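Long-range contacts in putative rRNA methylase (Clostridium thermocellum ATCC 27405, PDB 3EEY), which binds S-adenosylmethionine and is probably a methyltransferase of the Rossmann-like class, with ribosomal RNA as its putative substrate: residues Phe51-Gln56 with Asp87-Cys92; Met98-Tyr103 with Thr136-Tyr141; Ile111-Glu116 with Phe147-Lys152. All coordinates share one frame; numbering follows the deposited sequence.

Contact 1 (Phe51-Gln56 with Asp87-Cys92); sequences FGFDIQ and DKYIDC. With SAM (S-adenosylmethionine), chain K.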
# COMPACT_ATOMS: atom_id res chain seq x y z
N PHE A 51 22.56 11.42 -4.50
CA PHE A 51 23.69 10.57 -4.16
C PHE A 51 23.37 9.15 -4.59
O PHE A 51 22.33 8.60 -4.23
CB PHE A 51 24.00 10.63 -2.66
CG PHE A 51 24.60 11.94 -2.21
CD1 PHE A 51 25.97 12.16 -2.32
CD2 PHE A 51 23.80 12.94 -1.68
CE1 PHE A 51 26.53 13.37 -1.91
CE2 PHE A 51 24.35 14.15 -1.26
CZ PHE A 51 25.72 14.36 -1.37
N GLY A 52 24.27 8.56 -5.37
CA GLY A 52 24.11 7.19 -5.82
C GLY A 52 25.21 6.28 -5.32
O GLY A 52 26.37 6.68 -5.26
N PHE A 53 24.85 5.06 -4.95
CA PHE A 53 25.77 4.11 -4.34
C PHE A 53 25.69 2.76 -5.03
O PHE A 53 24.59 2.29 -5.35
CB PHE A 53 25.42 3.89 -2.85
CG PHE A 53 25.72 5.06 -1.97
CD1 PHE A 53 26.98 5.20 -1.38
CD2 PHE A 53 24.75 6.02 -1.71
CE1 PHE A 53 27.26 6.29 -0.55
CE2 PHE A 53 25.03 7.11 -0.90
CZ PHE A 53 26.29 7.25 -0.32
N ASP A 54 26.85 2.15 -5.25
CA ASP A 54 26.95 0.74 -5.60
C ASP A 54 28.36 0.23 -5.29
O ASP A 54 29.29 1.02 -5.16
CB ASP A 54 26.60 0.50 -7.08
CG ASP A 54 25.92 -0.84 -7.30
OD1 ASP A 54 26.55 -1.90 -7.07
OD2 ASP A 54 24.75 -0.85 -7.73
N ILE A 55 28.49 -1.09 -5.17
CA ILE A 55 29.77 -1.71 -4.84
C ILE A 55 30.47 -2.31 -6.07
O ILE A 55 31.58 -2.83 -5.96
CB ILE A 55 29.63 -2.80 -3.73
CG1 ILE A 55 28.66 -3.91 -4.15
CG2 ILE A 55 29.21 -2.17 -2.41
CD1 ILE A 55 28.66 -5.12 -3.24
N GLN A 56 29.81 -2.23 -7.22
CA GLN A 56 30.35 -2.77 -8.47
C GLN A 56 30.78 -1.66 -9.42
O GLN A 56 30.10 -0.64 -9.54
CB GLN A 56 29.34 -3.68 -9.15
CG GLN A 56 29.02 -4.96 -8.39
CD GLN A 56 28.15 -5.93 -9.18
OE1 GLN A 56 28.47 -6.28 -10.31
NE2 GLN A 56 27.05 -6.37 -8.57
N ASP A 87 26.60 7.68 5.45
CA ASP A 87 26.79 8.79 6.40
C ASP A 87 28.16 9.47 6.29
O ASP A 87 28.33 10.60 6.74
CB ASP A 87 26.55 8.31 7.84
CG ASP A 87 27.45 7.16 8.24
OD1 ASP A 87 27.77 6.30 7.39
OD2 ASP A 87 27.83 7.09 9.42
N LYS A 88 29.12 8.77 5.68
CA LYS A 88 30.46 9.32 5.42
C LYS A 88 30.47 10.36 4.30
O LYS A 88 31.41 11.14 4.17
CB LYS A 88 31.44 8.20 5.08
CG LYS A 88 31.74 7.26 6.24
CD LYS A 88 32.63 6.11 5.82
CE LYS A 88 32.79 5.14 6.97
NZ LYS A 88 33.47 3.88 6.57
N TYR A 89 29.41 10.38 3.48
CA TYR A 89 29.40 11.18 2.28
C TYR A 89 28.31 12.24 2.32
O TYR A 89 28.36 13.22 1.57
CB TYR A 89 29.20 10.28 1.06
CG TYR A 89 30.25 9.20 0.91
CD1 TYR A 89 31.42 9.43 0.19
CD2 TYR A 89 30.05 7.94 1.47
CE1 TYR A 89 32.39 8.43 0.04
CE2 TYR A 89 31.01 6.93 1.32
CZ TYR A 89 32.17 7.19 0.61
OH TYR A 89 33.11 6.20 0.46
N ILE A 90 27.33 12.04 3.19
CA ILE A 90 26.17 12.92 3.29
C ILE A 90 26.08 13.48 4.71
O ILE A 90 26.20 12.73 5.69
CB ILE A 90 24.85 12.17 2.90
CG1 ILE A 90 25.02 11.45 1.56
CG2 ILE A 90 23.67 13.14 2.84
CD1 ILE A 90 24.03 10.34 1.29
N ASP A 91 25.91 14.80 4.83
CA ASP A 91 25.80 15.46 6.13
C ASP A 91 24.54 16.32 6.26
O ASP A 91 24.18 16.74 7.36
CB ASP A 91 27.06 16.28 6.44
CG ASP A 91 27.33 17.38 5.41
OD1 ASP A 91 26.86 17.28 4.25
OD2 ASP A 91 28.03 18.35 5.76
N CYS A 92 23.89 16.57 5.13
CA CYS A 92 22.63 17.32 5.08
C CYS A 92 21.44 16.36 5.26
O CYS A 92 21.58 15.16 5.03
CB CYS A 92 22.52 18.06 3.74
SG CYS A 92 22.54 16.96 2.31
N SAM K . 17.72 0.27 -8.83
CA SAM K . 18.58 -0.65 -9.64
C SAM K . 18.35 -0.46 -11.14
O SAM K . 18.69 -1.32 -11.97
OXT SAM K . 17.84 0.57 -11.57
CB SAM K . 18.40 -2.09 -9.19
CG SAM K . 19.29 -2.45 -8.00
SD SAM K . 19.86 -4.17 -8.01
CE SAM K . 18.33 -5.03 -7.58
C5' SAM K . 20.82 -4.20 -6.47
C4' SAM K . 22.11 -3.40 -6.62
O4' SAM K . 22.67 -3.09 -5.35
C3' SAM K . 23.18 -4.16 -7.40
O3' SAM K . 23.65 -3.33 -8.43
C2' SAM K . 24.27 -4.45 -6.39
O2' SAM K . 25.57 -4.43 -6.96
C1' SAM K . 24.07 -3.32 -5.39
N9 SAM K . 24.59 -3.61 -4.04
C8 SAM K . 24.81 -4.83 -3.45
N7 SAM K . 25.31 -4.61 -2.21
C5 SAM K . 25.41 -3.28 -2.01
C6 SAM K . 25.85 -2.50 -0.94
N6 SAM K . 26.29 -3.04 0.19
N1 SAM K . 25.84 -1.13 -1.07
C2 SAM K . 25.40 -0.51 -2.22
N3 SAM K . 24.95 -1.28 -3.26
C4 SAM K . 24.97 -2.64 -3.16
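F51 and F53 both carry CG anti to the carbonyl carbon, with chi1 near -70°. Their rings reach from strand 49-53 to the loop that leads into strand 94-101. I90 has CG1 anti to its carbonyl carbon (chi1 -50°) and chi2 extended, which brings CG1 and CD1 to F51, tip to tip. I90 CG1 lies 3.8 Å from the centroid of the F51 ring and almost on the ring normal, a CH-pi contact over one face. I90 CD1 also stands 4.0 Å from F53 CE2, at the edge of that ring. At F53 CE1 the same edge turns toward the face of Y89, 3.8 Å from Y89 CD2, an offset edge-to-face pair with planes at 68°. The Y89 hydroxyl is hydrogen-bonded to D81.

The D54 carboxylate accepts from both ribose hydroxyls of SAM: O2' lies 2.7 Å from OD1 and O3' 2.8 Å from OD2. An acidic residue following the second strand, gripping the ribose, is characteristic of Rossmann-like methyltransferases. OD1 also accepts from Q56 N through its anti lone pair, closing an Asx turn, and Q56 NE2 donates to O2'. Apolar packing thus holds the loop, and a carboxylate fixed by the Q56 and G32 N-H groups holds the ribose.

Contact 2 (Met98-Tyr103 with Thr136-Tyr141); sequences MFNLGY and TVVIYY. With SAM (S-adenosylmethionine), chain K.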
# COMPACT_ATOMS: atom_id res chain seq x y z
N MET A 98 15.98 5.48 -1.90
CA MET A 98 15.42 4.32 -2.58
C MET A 98 16.33 3.10 -2.42
O MET A 98 17.52 3.16 -2.70
CB MET A 98 15.14 4.62 -4.06
CG MET A 98 14.14 5.75 -4.34
SD MET A 98 13.79 6.02 -6.11
CE MET A 98 12.50 4.86 -6.46
N PHE A 99 15.75 2.00 -1.94
CA PHE A 99 16.43 0.70 -1.89
C PHE A 99 15.76 -0.26 -2.85
O PHE A 99 14.52 -0.38 -2.88
CB PHE A 99 16.38 0.10 -0.49
CG PHE A 99 17.30 0.74 0.48
CD1 PHE A 99 18.58 0.24 0.68
CD2 PHE A 99 16.89 1.84 1.21
CE1 PHE A 99 19.43 0.83 1.59
CE2 PHE A 99 17.73 2.44 2.13
CZ PHE A 99 19.00 1.95 2.32
N ASN A 100 16.57 -0.95 -3.63
CA ASN A 100 16.09 -2.00 -4.51
C ASN A 100 16.94 -3.24 -4.25
O ASN A 100 18.08 -3.32 -4.67
CB ASN A 100 16.22 -1.52 -5.95
CG ASN A 100 15.16 -2.09 -6.85
OD1 ASN A 100 15.29 -3.20 -7.34
ND2 ASN A 100 14.10 -1.32 -7.09
N LEU A 101 16.38 -4.20 -3.51
CA LEU A 101 17.18 -5.28 -2.92
C LEU A 101 17.27 -6.53 -3.79
O LEU A 101 16.27 -7.07 -4.21
CB LEU A 101 16.62 -5.66 -1.55
CG LEU A 101 16.50 -4.58 -0.47
CD1 LEU A 101 16.11 -5.25 0.84
CD2 LEU A 101 17.82 -3.84 -0.33
N GLY A 102 18.50 -7.00 -4.00
CA GLY A 102 18.78 -8.20 -4.79
C GLY A 102 20.09 -8.07 -5.53
O GLY A 102 20.99 -7.36 -5.08
N TYR A 103 20.21 -8.74 -6.67
CA TYR A 103 21.42 -8.64 -7.52
C TYR A 103 21.21 -7.72 -8.74
O TYR A 103 20.07 -7.38 -9.06
CB TYR A 103 21.90 -10.03 -7.99
CG TYR A 103 20.83 -10.92 -8.58
CD1 TYR A 103 20.35 -12.01 -7.87
CD2 TYR A 103 20.31 -10.67 -9.86
CE1 TYR A 103 19.36 -12.84 -8.41
CE2 TYR A 103 19.31 -11.48 -10.40
CZ TYR A 103 18.85 -12.57 -9.68
OH TYR A 103 17.87 -13.40 -10.20
N THR A 136 11.80 4.14 0.39
CA THR A 136 11.12 3.01 -0.22
C THR A 136 12.09 1.84 -0.37
O THR A 136 13.25 2.03 -0.71
CB THR A 136 10.50 3.36 -1.59
OG1 THR A 136 11.54 3.72 -2.50
CG2 THR A 136 9.52 4.52 -1.46
N VAL A 137 11.62 0.64 -0.06
CA VAL A 137 12.41 -0.59 -0.16
C VAL A 137 11.63 -1.61 -1.00
O VAL A 137 10.60 -2.13 -0.56
CB VAL A 137 12.73 -1.19 1.25
CG1 VAL A 137 13.76 -2.30 1.16
CG2 VAL A 137 13.20 -0.11 2.21
N VAL A 138 12.10 -1.87 -2.22
CA VAL A 138 11.53 -2.95 -3.02
C VAL A 138 12.35 -4.20 -2.71
O VAL A 138 13.55 -4.24 -2.95
CB VAL A 138 11.51 -2.62 -4.54
CG1 VAL A 138 10.85 -3.75 -5.32
CG2 VAL A 138 10.76 -1.33 -4.80
N ILE A 139 11.71 -5.21 -2.13
CA ILE A 139 12.39 -6.43 -1.70
C ILE A 139 12.12 -7.54 -2.70
O ILE A 139 10.97 -7.96 -2.88
CB ILE A 139 11.95 -6.88 -0.28
CG1 ILE A 139 12.21 -5.79 0.75
CG2 ILE A 139 12.67 -8.18 0.11
CD1 ILE A 139 11.57 -6.03 2.12
N TYR A 140 13.17 -8.00 -3.37
CA TYR A 140 13.10 -9.19 -4.21
C TYR A 140 13.65 -10.36 -3.44
O TYR A 140 14.60 -10.22 -2.67
CB TYR A 140 13.91 -9.03 -5.47
CG TYR A 140 13.44 -7.94 -6.39
CD1 TYR A 140 12.67 -8.24 -7.52
CD2 TYR A 140 13.78 -6.61 -6.16
CE1 TYR A 140 12.25 -7.23 -8.38
CE2 TYR A 140 13.35 -5.60 -7.02
CZ TYR A 140 12.59 -5.91 -8.12
OH TYR A 140 12.17 -4.91 -8.97
N TYR A 141 13.08 -11.53 -3.68
CA TYR A 141 13.39 -12.73 -2.93
C TYR A 141 13.06 -13.94 -3.78
O TYR A 141 12.59 -13.79 -4.90
CB TYR A 141 12.64 -12.74 -1.58
CG TYR A 141 11.13 -12.71 -1.67
CD1 TYR A 141 10.46 -11.58 -2.17
CD2 TYR A 141 10.36 -13.78 -1.23
CE1 TYR A 141 9.09 -11.54 -2.25
CE2 TYR A 141 8.97 -13.74 -1.30
CZ TYR A 141 8.34 -12.61 -1.81
OH TYR A 141 6.96 -12.55 -1.89
N SAM K . 17.72 0.27 -8.83
CA SAM K . 18.58 -0.65 -9.64
C SAM K . 18.35 -0.46 -11.14
O SAM K . 18.69 -1.32 -11.97
OXT SAM K . 17.84 0.57 -11.57
CB SAM K . 18.40 -2.09 -9.19
CG SAM K . 19.29 -2.45 -8.00
SD SAM K . 19.86 -4.17 -8.01
CE SAM K . 18.33 -5.03 -7.58
C5' SAM K . 20.82 -4.20 -6.47
C4' SAM K . 22.11 -3.40 -6.62
O4' SAM K . 22.67 -3.09 -5.35
C3' SAM K . 23.18 -4.16 -7.40
O3' SAM K . 23.65 -3.33 -8.43
C2' SAM K . 24.27 -4.45 -6.39
O2' SAM K . 25.57 -4.43 -6.96
C1' SAM K . 24.07 -3.32 -5.39
N9 SAM K . 24.59 -3.61 -4.04
C8 SAM K . 24.81 -4.83 -3.45
N7 SAM K . 25.31 -4.61 -2.21
C5 SAM K . 25.41 -3.28 -2.01
C6 SAM K . 25.85 -2.50 -0.94
N6 SAM K . 26.29 -3.04 0.19
N1 SAM K . 25.84 -1.13 -1.07
C2 SAM K . 25.40 -0.51 -2.22
N3 SAM K . 24.95 -1.28 -3.26
C4 SAM K . 24.97 -2.64 -3.16
O HOH W 1 12.90 1.80 -3.84
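Strands 94-101 and 133-139 run parallel here, in register from M98 beside T136 to L101 beside I139. F99 N donates to T136 O at 2.8 Å, nearly along the C=O axis. V138 N reaches F99 O from above the carbonyl plane. L101 N to V138 O is almost straight, at 175°. The last bond, Y140 N to L101 O, is weak. A water donates to F99 O and also hydrogen-bonds T136 OG1.

N100 can be followed outward. Its CB lies 3.7 Å from the amino N of SAM. CG passes 4.0 Å from SAM CB. ND2 runs alongside V138, 3.9 Å from V138 CB. OD1 stands 3.1 Å from Y140 CE2, with amide and ring planes 40° apart. The same oxygen is 3.6 Å from SAM CE, the methyl carbon. On the other sheet face, L101 CD1 packs on V137 CG1 and I139 CG1, against helix 115-128.

This is the centre of the Rossmann-like sheet, where the cofactor crosses the ends of the strands. Y103 O lies 3.3 Å and N100 O 3.4 Å from SAM CE. Main-chain bonds therefore fix the strand pair, and these carbonyl oxygens beside the methyl could complement the positive sulfonium.

Contact 3 (Ile111-Glu116 with Phe147-Lys152); sequences ISTRPE and FEEKEK. With SAM (S-adenosylmethionine), chain K.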
# COMPACT_ATOMS: atom_id res chain seq x y z
N ILE A 111 26.67 -11.56 -6.59
CA ILE A 111 26.91 -10.29 -5.89
C ILE A 111 25.59 -9.54 -5.64
O ILE A 111 25.05 -8.86 -6.52
CB ILE A 111 27.94 -9.39 -6.61
CG1 ILE A 111 29.25 -10.17 -6.87
CG2 ILE A 111 28.22 -8.13 -5.79
CD1 ILE A 111 30.21 -9.50 -7.84
N SER A 112 25.08 -9.70 -4.42
CA SER A 112 23.79 -9.13 -4.04
C SER A 112 23.83 -8.50 -2.65
O SER A 112 24.78 -8.69 -1.89
CB SER A 112 22.69 -10.20 -4.11
OG SER A 112 23.00 -11.33 -3.33
N THR A 113 22.78 -7.73 -2.35
CA THR A 113 22.63 -7.08 -1.05
C THR A 113 22.56 -8.12 0.07
O THR A 113 21.99 -9.20 -0.10
CB THR A 113 21.39 -6.14 -1.00
OG1 THR A 113 20.21 -6.86 -1.39
CG2 THR A 113 21.55 -4.92 -1.91
N ARG A 114 23.19 -7.79 1.19
CA ARG A 114 23.26 -8.66 2.36
C ARG A 114 22.42 -8.06 3.49
O ARG A 114 22.40 -6.84 3.63
CB ARG A 114 24.71 -8.77 2.84
CG ARG A 114 25.61 -9.68 2.02
CD ARG A 114 27.07 -9.39 2.35
NE ARG A 114 27.93 -10.55 2.14
CZ ARG A 114 28.29 -11.41 3.10
NH1 ARG A 114 27.86 -11.24 4.34
NH2 ARG A 114 29.08 -12.43 2.80
N PRO A 115 21.75 -8.91 4.30
CA PRO A 115 20.92 -8.44 5.41
C PRO A 115 21.61 -7.46 6.35
O PRO A 115 21.06 -6.41 6.64
CB PRO A 115 20.57 -9.72 6.17
CG PRO A 115 20.70 -10.80 5.18
CD PRO A 115 21.73 -10.38 4.18
N GLU A 116 22.82 -7.82 6.79
CA GLU A 116 23.63 -7.04 7.73
C GLU A 116 23.84 -5.60 7.28
O GLU A 116 23.58 -4.66 8.03
CB GLU A 116 25.02 -7.68 7.93
CG GLU A 116 25.04 -9.22 7.99
CD GLU A 116 25.23 -9.88 6.62
OE1 GLU A 116 24.45 -10.81 6.30
OE2 GLU A 116 26.16 -9.49 5.87
N PHE A 147 15.71 -16.14 0.60
CA PHE A 147 14.68 -15.56 1.47
C PHE A 147 15.18 -14.89 2.75
O PHE A 147 14.42 -14.24 3.45
CB PHE A 147 13.67 -16.64 1.86
CG PHE A 147 12.95 -17.27 0.71
CD1 PHE A 147 11.78 -16.69 0.21
CD2 PHE A 147 13.41 -18.45 0.13
CE1 PHE A 147 11.10 -17.27 -0.85
CE2 PHE A 147 12.73 -19.04 -0.93
CZ PHE A 147 11.57 -18.44 -1.41
N GLU A 148 16.47 -15.06 3.03
CA GLU A 148 17.09 -14.66 4.29
C GLU A 148 17.10 -13.14 4.50
O GLU A 148 16.89 -12.66 5.61
CB GLU A 148 18.51 -15.24 4.35
CG GLU A 148 19.31 -14.97 5.63
CD GLU A 148 20.82 -14.92 5.39
OE1 GLU A 148 21.26 -15.06 4.22
OE2 GLU A 148 21.57 -14.72 6.37
N GLU A 149 17.35 -12.40 3.42
CA GLU A 149 17.36 -10.95 3.45
C GLU A 149 15.99 -10.36 3.70
O GLU A 149 15.84 -9.47 4.54
CB GLU A 149 17.96 -10.36 2.17
CG GLU A 149 17.99 -8.84 2.19
CD GLU A 149 18.77 -8.24 1.06
OE1 GLU A 149 18.63 -8.70 -0.09
OE2 GLU A 149 19.52 -7.29 1.33
N LYS A 150 14.99 -10.88 2.98
CA LYS A 150 13.59 -10.49 3.18
C LYS A 150 13.18 -10.66 4.65
O LYS A 150 12.69 -9.71 5.26
CB LYS A 150 12.65 -11.31 2.28
CG LYS A 150 11.17 -10.93 2.43
CD LYS A 150 10.22 -12.01 1.93
CE LYS A 150 9.96 -13.11 2.94
NZ LYS A 150 8.60 -13.03 3.55
N GLU A 151 13.43 -11.85 5.19
CA GLU A 151 13.05 -12.20 6.56
C GLU A 151 13.72 -11.32 7.61
O GLU A 151 13.04 -10.81 8.50
CB GLU A 151 13.34 -13.68 6.83
CG GLU A 151 12.45 -14.65 6.07
CD GLU A 151 11.07 -14.78 6.69
OE1 GLU A 151 10.94 -15.50 7.71
OE2 GLU A 151 10.12 -14.16 6.16
N LYS A 152 15.02 -11.11 7.49
CA LYS A 152 15.75 -10.30 8.46
C LYS A 152 15.43 -8.80 8.38
O LYS A 152 15.24 -8.17 9.42
CB LYS A 152 17.26 -10.55 8.37
CG LYS A 152 17.67 -11.92 8.86
CD LYS A 152 19.16 -12.17 8.74
CE LYS A 152 19.50 -13.60 9.15
NZ LYS A 152 20.93 -13.93 8.91
N SAM K . 17.72 0.27 -8.83
CA SAM K . 18.58 -0.65 -9.64
C SAM K . 18.35 -0.46 -11.14
O SAM K . 18.69 -1.32 -11.97
OXT SAM K . 17.84 0.57 -11.57
CB SAM K . 18.40 -2.09 -9.19
CG SAM K . 19.29 -2.45 -8.00
SD SAM K . 19.86 -4.17 -8.01
CE SAM K . 18.33 -5.03 -7.58
C5' SAM K . 20.82 -4.20 -6.47
C4' SAM K . 22.11 -3.40 -6.62
O4' SAM K . 22.67 -3.09 -5.35
C3' SAM K . 23.18 -4.16 -7.40
O3' SAM K . 23.65 -3.33 -8.43
C2' SAM K . 24.27 -4.45 -6.39
O2' SAM K . 25.57 -4.43 -6.96
C1' SAM K . 24.07 -3.32 -5.39
N9 SAM K . 24.59 -3.61 -4.04
C8 SAM K . 24.81 -4.83 -3.45
N7 SAM K . 25.31 -4.61 -2.21
C5 SAM K . 25.41 -3.28 -2.01
C6 SAM K . 25.85 -2.50 -0.94
N6 SAM K . 26.29 -3.04 0.19
N1 SAM K . 25.84 -1.13 -1.07
C2 SAM K . 25.40 -0.51 -2.22
N3 SAM K . 24.95 -1.28 -3.26
C4 SAM K . 24.97 -2.64 -3.16
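E149 has CG anti to the backbone N (chi1 -180°) and stays extended through chi2, so its carboxylate reaches well out from helix 148-157. T113 has OG1 between its backbone N and carbonyl carbon (chi1 54°), which turns the hydroxyl to meet it. The two side chains cross at about a right angle. T113 OG1 donates to E149 OE1 at 2.8 Å, on the syn lone pair of that oxygen. The other oxygen, OE2, is hydrogen-bonded to T118 OG1 in helix 115-128. T118 OG1 also bonds R114 O, so the two acceptors would share one proton. E149 is buried. T113 O is 3.4 Å from both carboxylate oxygens, acceptors facing an acceptor, so the hydrogen bonds probably offset some repulsion.

P115 packs beside this polar pair. Its CG lies 3.8 Å from E149 CA, and its CB lies 3.8 Å from K152 CD. The contact joins the starts of two helices that follow neighbouring parallel strands of the Rossmann-like sheet, 94-101 and 133-139. R114 is the N-cap of helix 115-128, and its carbonyl O is also hydrogen-bonded to the T117 hydroxyl.

The solvent-facing side carries charges. K152 has an extended chain and donates from NZ to E148 OE2 at 2.7 Å, on the anti lone pair, a salt bridge one helical turn apart. R114 NH1 meets E116 OE2 at 2.9 Å; the oxygen lies in the guanidinium plane, but the donor stands above the carboxylate plane. On the inner side the T113 methyl, CG2, touches the adenine of SAM, 3.6 Å from C8.

How the contacts relate
Contact 2 is the buried core of the three; contacts 1 and 3 are partly buried and farther from the chain centre. Contacts 1 and 2 reach the same sheet, with centres about 17 Å apart and no touch between them. Contact 2 is built on main-chain bonds, contact 1 on aromatic and aliphatic packing, and contact 3 on a buried carboxylate with salt bridges outside. Contacts 2 and 3 interlock: the helices of contact 3 follow the strands of contact 2, and Y141 packs on F147 and K150. I111 touches I55 and Q56, joining contacts 1 and 3. All three reach SAM, at its ribose and adenine, its methionine end, and its adenine respectively.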